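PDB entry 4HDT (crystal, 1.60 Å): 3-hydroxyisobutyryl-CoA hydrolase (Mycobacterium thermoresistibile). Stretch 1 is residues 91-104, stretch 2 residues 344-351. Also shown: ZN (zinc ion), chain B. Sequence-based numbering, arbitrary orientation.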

# COMPACT_ATOMS: atom_id res chain seq x y z
N TRP A 91 6.64 12.25 1.31
CA TRP A 91 6.76 10.97 2.04
C TRP A 91 6.82 11.22 3.54
O TRP A 91 6.25 10.44 4.32
CB TRP A 91 7.98 10.20 1.58
CG TRP A 91 7.88 9.62 0.23
CD1 TRP A 91 6.77 9.12 -0.35
CD2 TRP A 91 8.93 9.44 -0.71
NE1 TRP A 91 7.05 8.64 -1.60
CE2 TRP A 91 8.38 8.83 -1.85
CE3 TRP A 91 10.29 9.75 -0.71
CZ2 TRP A 91 9.17 8.49 -2.99
CZ3 TRP A 91 11.07 9.40 -1.82
CH2 TRP A 91 10.51 8.81 -2.95
N PHE A 92 7.52 12.25 3.96
CA PHE A 92 7.58 12.60 5.38
C PHE A 92 6.16 12.79 5.96
O PHE A 92 5.79 12.18 6.96
CB PHE A 92 8.45 13.86 5.56
CG PHE A 92 8.89 14.13 6.96
CD1 PHE A 92 8.14 14.91 7.80
CD2 PHE A 92 10.10 13.65 7.41
CE1 PHE A 92 8.56 15.18 9.11
CE2 PHE A 92 10.53 13.90 8.70
CZ PHE A 92 9.75 14.66 9.55
N ASP A 93 5.35 13.61 5.32
CA ASP A 93 3.99 13.88 5.74
C ASP A 93 3.07 12.65 5.55
O ASP A 93 2.23 12.36 6.38
CB ASP A 93 3.42 15.09 4.99
CG ASP A 93 4.04 16.41 5.44
OD1 ASP A 93 4.53 16.53 6.62
OD2 ASP A 93 4.03 17.38 4.63
N GLU A 94 3.27 11.93 4.45
CA GLU A 94 2.43 10.77 4.17
C GLU A 94 2.66 9.66 5.18
O GLU A 94 1.69 9.09 5.69
CB GLU A 94 2.69 10.23 2.77
CG GLU A 94 1.77 9.08 2.37
CD GLU A 94 2.12 8.52 1.02
OE1 GLU A 94 3.33 8.44 0.74
OE2 GLU A 94 1.22 8.14 0.24
N TYR A 95 3.91 9.39 5.49
CA TYR A 95 4.22 8.29 6.41
C TYR A 95 3.79 8.66 7.82
O TYR A 95 3.32 7.82 8.58
CB TYR A 95 5.67 7.83 6.37
CG TYR A 95 6.18 7.32 5.01
CD1 TYR A 95 5.36 7.21 3.90
CD2 TYR A 95 7.50 6.98 4.86
CE1 TYR A 95 5.85 6.80 2.67
CE2 TYR A 95 8.01 6.55 3.64
CZ TYR A 95 7.20 6.50 2.54
OH TYR A 95 7.80 6.12 1.35
N ARG A 96 3.91 9.92 8.21
CA ARG A 96 3.33 10.35 9.46
C ARG A 96 1.80 10.16 9.53
O ARG A 96 1.26 9.74 10.56
CB ARG A 96 3.75 11.81 9.75
CG ARG A 96 5.21 11.91 10.23
CD ARG A 96 5.82 13.32 10.08
NE ARG A 96 5.05 14.34 10.76
CZ ARG A 96 5.24 14.74 12.02
NH1 ARG A 96 6.18 14.18 12.79
NH2 ARG A 96 4.48 15.71 12.55
N LEU A 97 1.12 10.44 8.43
CA LEU A 97 -0.30 10.20 8.33
C LEU A 97 -0.60 8.70 8.45
O LEU A 97 -1.52 8.31 9.18
CB LEU A 97 -0.86 10.74 7.01
CG LEU A 97 -2.30 10.31 6.61
CD1 LEU A 97 -3.33 10.81 7.61
CD2 LEU A 97 -2.66 10.78 5.19
N ASN A 98 0.16 7.88 7.72
CA ASN A 98 -0.04 6.39 7.79
C ASN A 98 0.04 5.90 9.24
O ASN A 98 -0.81 5.13 9.71
CB ASN A 98 0.99 5.64 6.90
CG ASN A 98 1.00 6.06 5.44
OD1 ASN A 98 2.09 6.16 4.83
ND2 ASN A 98 -0.16 6.25 4.84
N ALA A 99 1.07 6.34 9.95
CA ALA A 99 1.26 6.00 11.36
C ALA A 99 0.15 6.49 12.24
O ALA A 99 -0.34 5.77 13.13
CB ALA A 99 2.60 6.50 11.83
N HIS A 100 -0.29 7.72 12.00
CA HIS A 100 -1.40 8.23 12.78
C HIS A 100 -2.70 7.47 12.60
O HIS A 100 -3.37 7.17 13.56
CB HIS A 100 -1.66 9.70 12.52
CG HIS A 100 -2.34 10.35 13.69
ND1 HIS A 100 -2.93 11.59 13.62
CD2 HIS A 100 -2.50 9.93 14.97
CE1 HIS A 100 -3.42 11.91 14.81
NE2 HIS A 100 -3.17 10.92 15.64
N ILE A 101 -3.02 7.09 11.39
CA ILE A 101 -4.18 6.21 11.15
C ILE A 101 -4.02 4.91 11.91
O ILE A 101 -4.97 4.44 12.56
CB ILE A 101 -4.36 5.94 9.64
CG1 ILE A 101 -4.63 7.25 8.86
CG2 ILE A 101 -5.50 4.95 9.42
CD1 ILE A 101 -4.33 7.14 7.36
N GLY A 102 -2.82 4.35 11.85
CA GLY A 102 -2.51 3.13 12.59
C GLY A 102 -2.72 3.19 14.10
O GLY A 102 -3.17 2.16 14.69
N ARG A 103 -2.37 4.32 14.74
CA ARG A 103 -2.58 4.57 16.17
C ARG A 103 -3.94 5.09 16.55
O ARG A 103 -4.24 5.26 17.73
CB ARG A 103 -1.63 5.72 16.60
CG ARG A 103 -0.20 5.32 16.59
CD ARG A 103 0.65 6.35 17.32
NE ARG A 103 0.43 7.76 16.96
CZ ARG A 103 1.03 8.39 15.93
NH1 ARG A 103 1.89 7.78 15.13
NH2 ARG A 103 0.76 9.65 15.71
N TYR A 104 -4.70 5.54 15.56
CA TYR A 104 -5.82 6.45 15.85
C TYR A 104 -6.79 5.89 16.93
O TYR A 104 -7.19 4.72 16.87
CB TYR A 104 -6.61 6.77 14.60
CG TYR A 104 -7.31 8.14 14.59
CD1 TYR A 104 -6.58 9.32 14.72
CD2 TYR A 104 -8.70 8.24 14.51
CE1 TYR A 104 -7.20 10.55 14.73
CE2 TYR A 104 -9.33 9.46 14.50
CZ TYR A 104 -8.58 10.63 14.61
OH TYR A 104 -9.20 11.86 14.62
ZN ZN B . -3.24 10.84 17.73
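Stretch 2 (344-351) PELTFEGE

Stretch 2 has no regular helix or strand; it is an irregular segment laid along one side of the helix formed by residues 91-103. The two run in the same direction, as the nearest CA pairs advance together: Phe92 CA with Leu346 CA at 6.3 Å, Arg96 CA with Phe348 CA at 6.2 Å, and His100 CA with Glu351 CA at 8.8 Å. These helix residues are spaced by four, about one turn each, so the irregular chain follows a single helical flank, and the pair buries 549 Å² in total.

The apolar contacts begin at Leu346. Its CD1 lies over one face of the Phe92 ring, 4.1 Å from the centroid and 25° off the normal, a CH-pi contact, while its CD2 meets CB of Tyr95 at 3.8 Å. A turn further on, Phe348 CE2 packs against Ala99 CB at 3.7 Å, and Phe348 CD2 lies 4.0 Å from Arg96 CG.

Polar anchoring centres on Arg96, whose guanidinium meets backbone carbonyls at its edge. Its NH1 donates to Thr347 O at 2.9 Å (N-H...O 163°) and to Glu349 O at 2.9 Å (152°); Arg96 NH2 also reaches Glu349 O, at 3.1 Å (142°). One side chain thus ties down the backbone before and after Phe348. Gly350 follows with phi/psi of 106/16, where a CB would jam against the preceding carbonyl oxygen and stand 3.5 Å from Arg96 NH2.

Charge and metal close the contact at Glu351. Arg103 NH2 forms a salt bridge with Glu351 OE2 at 3.0 Å (N-H...O 151°). The other carboxylate oxygen, Glu351 OE1, binds zinc at 2.0 Å, and His100 NE2 binds the same ion at 2.1 Å; two further ligand atoms come from elsewhere in the structure. His100 NE2 and Glu351 OE2 are 3.5 Å apart but not hydrogen-bonded, having no hydrogen to share; the two side chains are joined through the zinc, which both bind.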

# COMPACT_ATOMS: atom_id res chain seq x y z
N PRO A 344 17.24 14.70 7.82
CA PRO A 344 16.74 14.10 9.04
C PRO A 344 16.13 12.75 8.76
O PRO A 344 15.63 12.50 7.66
CB PRO A 344 15.65 15.08 9.49
CG PRO A 344 15.11 15.62 8.23
CD PRO A 344 16.36 15.80 7.37
N GLU A 345 16.17 11.89 9.76
CA GLU A 345 15.39 10.67 9.75
C GLU A 345 13.91 11.03 9.88
O GLU A 345 13.54 12.14 10.31
CB GLU A 345 15.80 9.76 10.90
CG GLU A 345 17.27 9.36 10.92
CD GLU A 345 17.63 8.19 10.02
OE1 GLU A 345 16.79 7.62 9.33
OE2 GLU A 345 18.82 7.82 10.00
N LEU A 346 13.04 10.08 9.52
CA LEU A 346 11.59 10.29 9.68
C LEU A 346 11.34 10.29 11.21
O LEU A 346 11.83 9.42 11.93
CB LEU A 346 10.83 9.15 8.99
CG LEU A 346 9.32 9.15 9.19
CD1 LEU A 346 8.70 10.35 8.52
CD2 LEU A 346 8.66 7.90 8.67
N THR A 347 10.62 11.31 11.67
CA THR A 347 10.22 11.43 13.08
C THR A 347 8.71 11.68 13.18
O THR A 347 8.06 12.10 12.22
CB THR A 347 10.98 12.56 13.80
OG1 THR A 347 10.78 13.80 13.09
CG2 THR A 347 12.44 12.22 13.82
N PHE A 348 8.15 11.36 14.36
CA PHE A 348 6.69 11.33 14.54
C PHE A 348 6.18 12.24 15.65
O PHE A 348 5.07 12.07 16.14
CB PHE A 348 6.24 9.91 14.82
CG PHE A 348 6.58 8.99 13.71
CD1 PHE A 348 7.81 8.35 13.69
CD2 PHE A 348 5.68 8.74 12.70
CE1 PHE A 348 8.16 7.51 12.65
CE2 PHE A 348 6.01 7.88 11.68
CZ PHE A 348 7.25 7.26 11.65
N GLU A 349 6.98 13.19 16.04
CA GLU A 349 6.59 14.02 17.16
C GLU A 349 5.74 15.20 16.63
O GLU A 349 5.65 15.39 15.39
CB GLU A 349 7.82 14.25 18.04
CG GLU A 349 8.21 12.89 18.67
CD GLU A 349 9.59 12.80 19.30
OE1 GLU A 349 10.03 13.80 19.90
OE2 GLU A 349 10.23 11.70 19.26
N GLY A 350 5.00 15.87 17.52
CA GLY A 350 3.97 16.86 17.14
C GLY A 350 2.51 16.40 17.30
O GLY A 350 1.58 16.98 16.74
N GLU A 351 2.31 15.31 18.05
CA GLU A 351 1.00 14.73 18.23
C GLU A 351 -0.01 15.71 18.86
O GLU A 351 0.35 16.55 19.69
CB GLU A 351 1.18 13.46 19.08
CG GLU A 351 -0.07 12.82 19.60
CD GLU A 351 -0.91 12.18 18.54
OE1 GLU A 351 -2.12 12.15 18.76
OE2 GLU A 351 -0.35 11.70 17.52